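Local coordinates for protein alpha-11 giardin (Giardia intestinalis, PDB 2II2) that binds calcium as an unusual annexin and probably takes part in phospholipid binding, attachment to the intestinal mucosa and cytoskeletal remodelling, at residues 193-196 with 197-201; 142-145 with 146-150. All coordinates share one frame; numbering follows the deposited sequence. Where two conformers were deposited one is given.

Contact 1 (193-196 with 197-201); sequences INHR and FEVLT
His195 and Val199 meet one helical turn apart because the imidazole CG stands opposite the backbone N (chi1 171°), on the carbonyl side, which carries the ring along the helix toward Val199. There the CG2 branch of Val199 lies over one ring face, a CH-pi contact with CG2 3.9 Å from the centroid of the His195 ring. It is offset toward the rim and comes nearest to His195 CE1, at 3.6 Å. Asn194 uses the same kind of first torsion (chi1 -179°), whereas Glu198 bends back beside its own N and then runs extended, so that its carboxylate reaches the level of Asn194 and His195. Neither neighbour touches it directly; Asn194 ND2 stays 4.2 Å from Glu198 OE2, with amide and carboxylate planes steeply inclined. Two waters fill in. One donates to Asn194 OD1 and to Glu198 OE2, at 2.7 Å each; the other donates to Glu198 OE1 and bonds His195 ND1 at 2.8 Å. Beneath run the alpha-helical i to i+4 bonds, among them Leu200 N to Arg196 O at 2.8 Å. In the last turn Phe197 O is gripped twice, by Thr201 N and, from the opposite face of the carbonyl plane, by Thr201 OG1, which also bonds Lys203 N just beyond the helix; Thr201 CG2 rests over the centre of the Phe197 ring. Phe197 packs on Val205 and Ala208 of helix 205-212. Both Glu198 oxygens thus receive a water hydrogen bond, which probably stabilises the carboxylate and links it indirectly to Asn194 OD1 and His195 ND1.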
loop_
_atom_site.group_PDB
_atom_site.type_symbol
_atom_site.label_atom_id
_atom_site.label_comp_id
_atom_site.label_asym_id
_atom_site.label_seq_id
_atom_site.Cartn_x
_atom_site.Cartn_y
_atom_site.Cartn_z
ATOM N N ILE A 193 12.876 20.271 -4.889
ATOM C CA ILE A 193 12.658 20.621 -3.495
ATOM C C ILE A 193 13.428 19.662 -2.595
ATOM O O ILE A 193 14.095 20.091 -1.637
ATOM C CB ILE A 193 11.151 20.624 -3.161
ATOM C CG1 ILE A 193 10.445 21.770 -3.905
ATOM C CG2 ILE A 193 10.915 20.664 -1.654
ATOM C CD1 ILE A 193 8.915 21.584 -3.936
ATOM N N ASN A 194 13.335 18.369 -2.926
ATOM C CA ASN A 194 14.019 17.349 -2.181
ATOM C C ASN A 194 15.532 17.558 -2.174
ATOM O O ASN A 194 16.177 17.499 -1.113
ATOM C CB ASN A 194 13.645 15.982 -2.750
ATOM C CG ASN A 194 14.297 14.857 -2.026
ATOM O OD1 ASN A 194 14.022 14.629 -0.835
ATOM N ND2 ASN A 194 15.149 14.108 -2.724
ATOM N N HIS A 195 16.101 17.808 -3.342
ATOM C CA HIS A 195 17.526 18.044 -3.403
ATOM C C HIS A 195 17.920 19.268 -2.599
ATOM O O HIS A 195 18.909 19.240 -1.851
ATOM C CB HIS A 195 17.947 18.211 -4.859
ATOM C CG HIS A 195 19.369 18.662 -5.025
ATOM N ND1 HIS A 195 20.432 17.916 -4.569
ATOM C CD2 HIS A 195 19.898 19.771 -5.591
ATOM C CE1 HIS A 195 21.560 18.541 -4.854
ATOM N NE2 HIS A 195 21.265 19.671 -5.471
ATOM N N ARG A 196 17.146 20.348 -2.730
ATOM C CA ARG A 196 17.483 21.581 -1.998
ATOM C C ARG A 196 17.414 21.335 -0.492
ATOM O O ARG A 196 18.256 21.862 0.261
ATOM C CB ARG A 196 16.540 22.712 -2.417
ATOM C CG ARG A 196 16.751 23.277 -3.842
ATOM C CD ARG A 196 15.939 24.535 -4.076
ATOM N NE ARG A 196 16.663 25.779 -3.792
ATOM C CZ ARG A 196 17.401 26.453 -4.674
ATOM N NH1 ARG A 196 17.537 26.007 -5.917
ATOM N NH2 ARG A 196 18.017 27.573 -4.310
ATOM N N PHE A 197 16.428 20.544 -0.048
ATOM C CA PHE A 197 16.321 20.245 1.378
ATOM C C PHE A 197 17.580 19.527 1.847
ATOM O O PHE A 197 18.108 19.815 2.908
ATOM C CB PHE A 197 15.093 19.375 1.632
ATOM C CG PHE A 197 14.894 19.012 3.087
ATOM C CD1 PHE A 197 14.034 19.756 3.881
ATOM C CD2 PHE A 197 15.543 17.930 3.648
ATOM C CE1 PHE A 197 13.823 19.435 5.191
ATOM C CE2 PHE A 197 15.333 17.566 4.985
ATOM C CZ PHE A 197 14.467 18.328 5.757
ATOM N N GLU A 198 18.058 18.567 1.071
ATOM C CA GLU A 198 19.249 17.791 1.454
ATOM C C GLU A 198 20.462 18.714 1.545
ATOM O O GLU A 198 21.270 18.598 2.462
ATOM C CB GLU A 198 19.484 16.646 0.474
ATOM C CG GLU A 198 18.450 15.539 0.650
ATOM C CD GLU A 198 18.763 14.280 -0.116
ATOM O OE1 GLU A 198 19.670 14.294 -0.975
ATOM O OE2 GLU A 198 18.076 13.274 0.152
ATOM N N VAL A 199 20.576 19.660 0.619
ATOM C CA VAL A 199 21.689 20.589 0.622
ATOM C C VAL A 199 21.590 21.519 1.839
ATOM O O VAL A 199 22.574 21.756 2.537
ATOM C CB VAL A 199 21.748 21.408 -0.690
ATOM C CG1 VAL A 199 22.803 22.528 -0.608
ATOM C CG2 VAL A 199 22.042 20.499 -1.884
ATOM N N LEU A 200 20.400 22.050 2.080
ATOM C CA LEU A 200 20.167 22.976 3.189
ATOM C C LEU A 200 20.413 22.367 4.577
ATOM O O LEU A 200 20.888 23.040 5.512
ATOM C CB LEU A 200 18.708 23.447 3.145
ATOM C CG LEU A 200 18.255 24.540 2.182
ATOM C CD1 LEU A 200 16.753 24.737 2.265
ATOM C CD2 LEU A 200 18.951 25.844 2.515
ATOM N N THR A 201 20.065 21.094 4.739
ATOM C CA THR A 201 20.023 20.507 6.076
ATOM C C THR A 201 21.081 19.442 6.352
ATOM O O THR A 201 21.346 19.116 7.515
ATOM C CB THR A 201 18.656 19.800 6.344
ATOM O OG1 THR A 201 18.518 18.676 5.475
ATOM C CG2 THR A 201 17.487 20.749 6.189
HETATM O O HOH W 1 15.525 13.380 0.978
HETATM O O HOH W 2 21.124 16.037 -2.613
#

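Contact 2 (142-145 with 146-150); sequences CHLA and IRENR
One face of the Arg147 guanidinium is covered by the CD2 methyl of Leu144, 3.4 Å above the plane and offset toward the rim, close to both CZ and NH2. Arg147 NH1 comes within 4.0 Å of His143 CB, and a water joins it to the ring: it lies 2.7 Å from His143 ND1 and accepts a weak bond from Arg147 NH1. His143 NE2 is bonded to Ile132 O, so the imidazole is held at both nitrogens. Arg147 gets there by folding at chi3 (38°), its aliphatic part passing His143 O, with CG 3.4 Å from that oxygen. Helix 137-147 ends here. His143 O takes two weak bonds, from Ile146 N and Arg147 N, while Cys142 O, 3.7 Å from Ile146 N, is buried without a partner. The firm Glu148 N to Leu144 O bond of 2.9 Å closes the last turn. Glu148 then leaves helical geometry, and its CG packs 3.9 Å from Leu144 CD2. Its carboxylate makes a salt bridge with Arg180 of helix 175-184, whose Val179 also touches Leu144. Arg109 bonds the carbonyls of both Ala145 and Glu148, and its positive charge probably suits this helix C terminus.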
loop_
_atom_site.group_PDB
_atom_site.type_symbol
_atom_site.label_atom_id
_atom_site.label_comp_id
_atom_site.label_asym_id
_atom_site.label_seq_id
_atom_site.Cartn_x
_atom_site.Cartn_y
_atom_site.Cartn_z
ATOM N N CYS A 142 -5.041 11.914 4.583
ATOM C CA CYS A 142 -6.215 11.222 4.041
ATOM C C CYS A 142 -7.079 12.175 3.218
ATOM O O CYS A 142 -7.436 11.902 2.054
ATOM C CB CYS A 142 -7.064 10.582 5.125
ATOM S SG CYS A 142 -6.221 9.230 5.986
ATOM N N HIS A 143 -7.430 13.303 3.828
ATOM C CA HIS A 143 -8.335 14.248 3.181
ATOM C C HIS A 143 -7.697 14.916 1.961
ATOM O O HIS A 143 -8.304 15.029 0.890
ATOM C CB HIS A 143 -8.757 15.344 4.162
ATOM C CG HIS A 143 -9.738 14.896 5.197
ATOM N ND1 HIS A 143 -11.046 15.334 5.204
ATOM C CD2 HIS A 143 -9.598 14.091 6.279
ATOM C CE1 HIS A 143 -11.664 14.821 6.258
ATOM N NE2 HIS A 143 -10.810 14.068 6.930
ATOM N N LEU A 144 -6.482 15.430 2.137
ATOM C CA LEU A 144 -5.873 16.197 1.051
ATOM C C LEU A 144 -5.481 15.313 -0.129
ATOM O O LEU A 144 -5.546 15.748 -1.277
ATOM C CB LEU A 144 -4.700 17.074 1.514
ATOM C CG LEU A 144 -5.067 18.151 2.541
ATOM C CD1 LEU A 144 -3.840 19.001 2.879
ATOM C CD2 LEU A 144 -6.243 19.020 2.114
ATOM N N ALA A 145 -5.124 14.058 0.136
ATOM C CA ALA A 145 -4.809 13.132 -0.948
ATOM C C ALA A 145 -5.954 13.020 -1.949
ATOM O O ALA A 145 -5.730 12.914 -3.155
ATOM C CB ALA A 145 -4.477 11.735 -0.400
ATOM N N ILE A 146 -7.181 13.008 -1.451
ATOM C CA ILE A 146 -8.310 12.844 -2.342
ATOM C C ILE A 146 -8.897 14.171 -2.848
ATOM O O ILE A 146 -9.580 14.186 -3.859
ATOM C CB ILE A 146 -9.359 11.828 -1.801
ATOM C CG1 ILE A 146 -10.053 12.355 -0.548
ATOM C CG2 ILE A 146 -8.718 10.399 -1.602
ATOM C CD1 ILE A 146 -11.304 11.514 -0.157
ATOM N N ARG A 147 -8.598 15.286 -2.177
ATOM C CA ARG A 147 -9.136 16.599 -2.554
ATOM C C ARG A 147 -8.244 17.390 -3.491
ATOM O O ARG A 147 -8.758 18.129 -4.327
ATOM C CB ARG A 147 -9.385 17.435 -1.305
ATOM C CG ARG A 147 -10.634 17.063 -0.529
ATOM C CD ARG A 147 -10.675 17.722 0.841
ATOM N NE ARG A 147 -10.162 19.095 0.871
ATOM C CZ ARG A 147 -9.731 19.717 1.971
ATOM N NH1 ARG A 147 -9.743 19.100 3.159
ATOM N NH2 ARG A 147 -9.276 20.962 1.892
ATOM N N GLU A 148 -6.925 17.277 -3.329
ATOM C CA GLU A 148 -6.015 18.238 -3.942
ATOM C C GLU A 148 -5.266 17.677 -5.130
ATOM O O GLU A 148 -4.875 16.505 -5.141
ATOM C CB GLU A 148 -4.997 18.715 -2.906
ATOM C CG GLU A 148 -5.599 19.502 -1.753
ATOM C CD GLU A 148 -5.960 20.913 -2.159
ATOM O OE1 GLU A 148 -5.465 21.367 -3.212
ATOM O OE2 GLU A 148 -6.721 21.567 -1.420
ATOM N N ASN A 149 -4.996 18.569 -6.080
ATOM C CA ASN A 149 -4.248 18.241 -7.274
ATOM C C ASN A 149 -2.836 18.793 -7.181
ATOM O O ASN A 149 -2.529 19.622 -6.303
ATOM C CB ASN A 149 -4.938 18.799 -8.524
ATOM C CG ASN A 149 -6.363 18.320 -8.673
ATOM O OD1 ASN A 149 -6.683 17.184 -8.351
ATOM N ND2 ASN A 149 -7.231 19.195 -9.188
ATOM N N ARG A 150 -1.969 18.287 -8.057
ATOM C CA ARG A 150 -0.580 18.738 -8.162
ATOM C C ARG A 150 -0.530 19.924 -9.155
ATOM O O ARG A 150 -1.155 19.873 -10.220
ATOM C CB ARG A 150 0.338 17.570 -8.610
ATOM C CG ARG A 150 0.302 16.278 -7.699
ATOM C CD ARG A 150 1.000 15.008 -8.307
ATOM N NE ARG A 150 2.423 14.943 -7.960
ATOM C CZ ARG A 150 3.300 13.981 -8.262
ATOM N NH1 ARG A 150 2.974 12.883 -8.932
ATOM N NH2 ARG A 150 4.544 14.130 -7.825
HETATM O O HOH W 3 -12.023 17.540 3.896
#

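From the N terminus, contact 2 comes first, spanning the end of helix 137-147 and the start of the following loop; contact 1 lies within helix 187-201. Both are local and close no long loop; the two are in series, neither crossing nor nesting, with centres about 24 Å apart and nearest atoms about 9 Å apart. Contact 2 sits among helices 94-102, 124-131 and 175-184. Contact 1 is flanked by helices 156-169, 205-212 and 216-230 of this all-helical annexin. The chain leaving contact 2 leads toward contact 1's surroundings: in the conformer given, Arg150 NE bonds Ser185 O, and Ile193 also touches Ser185.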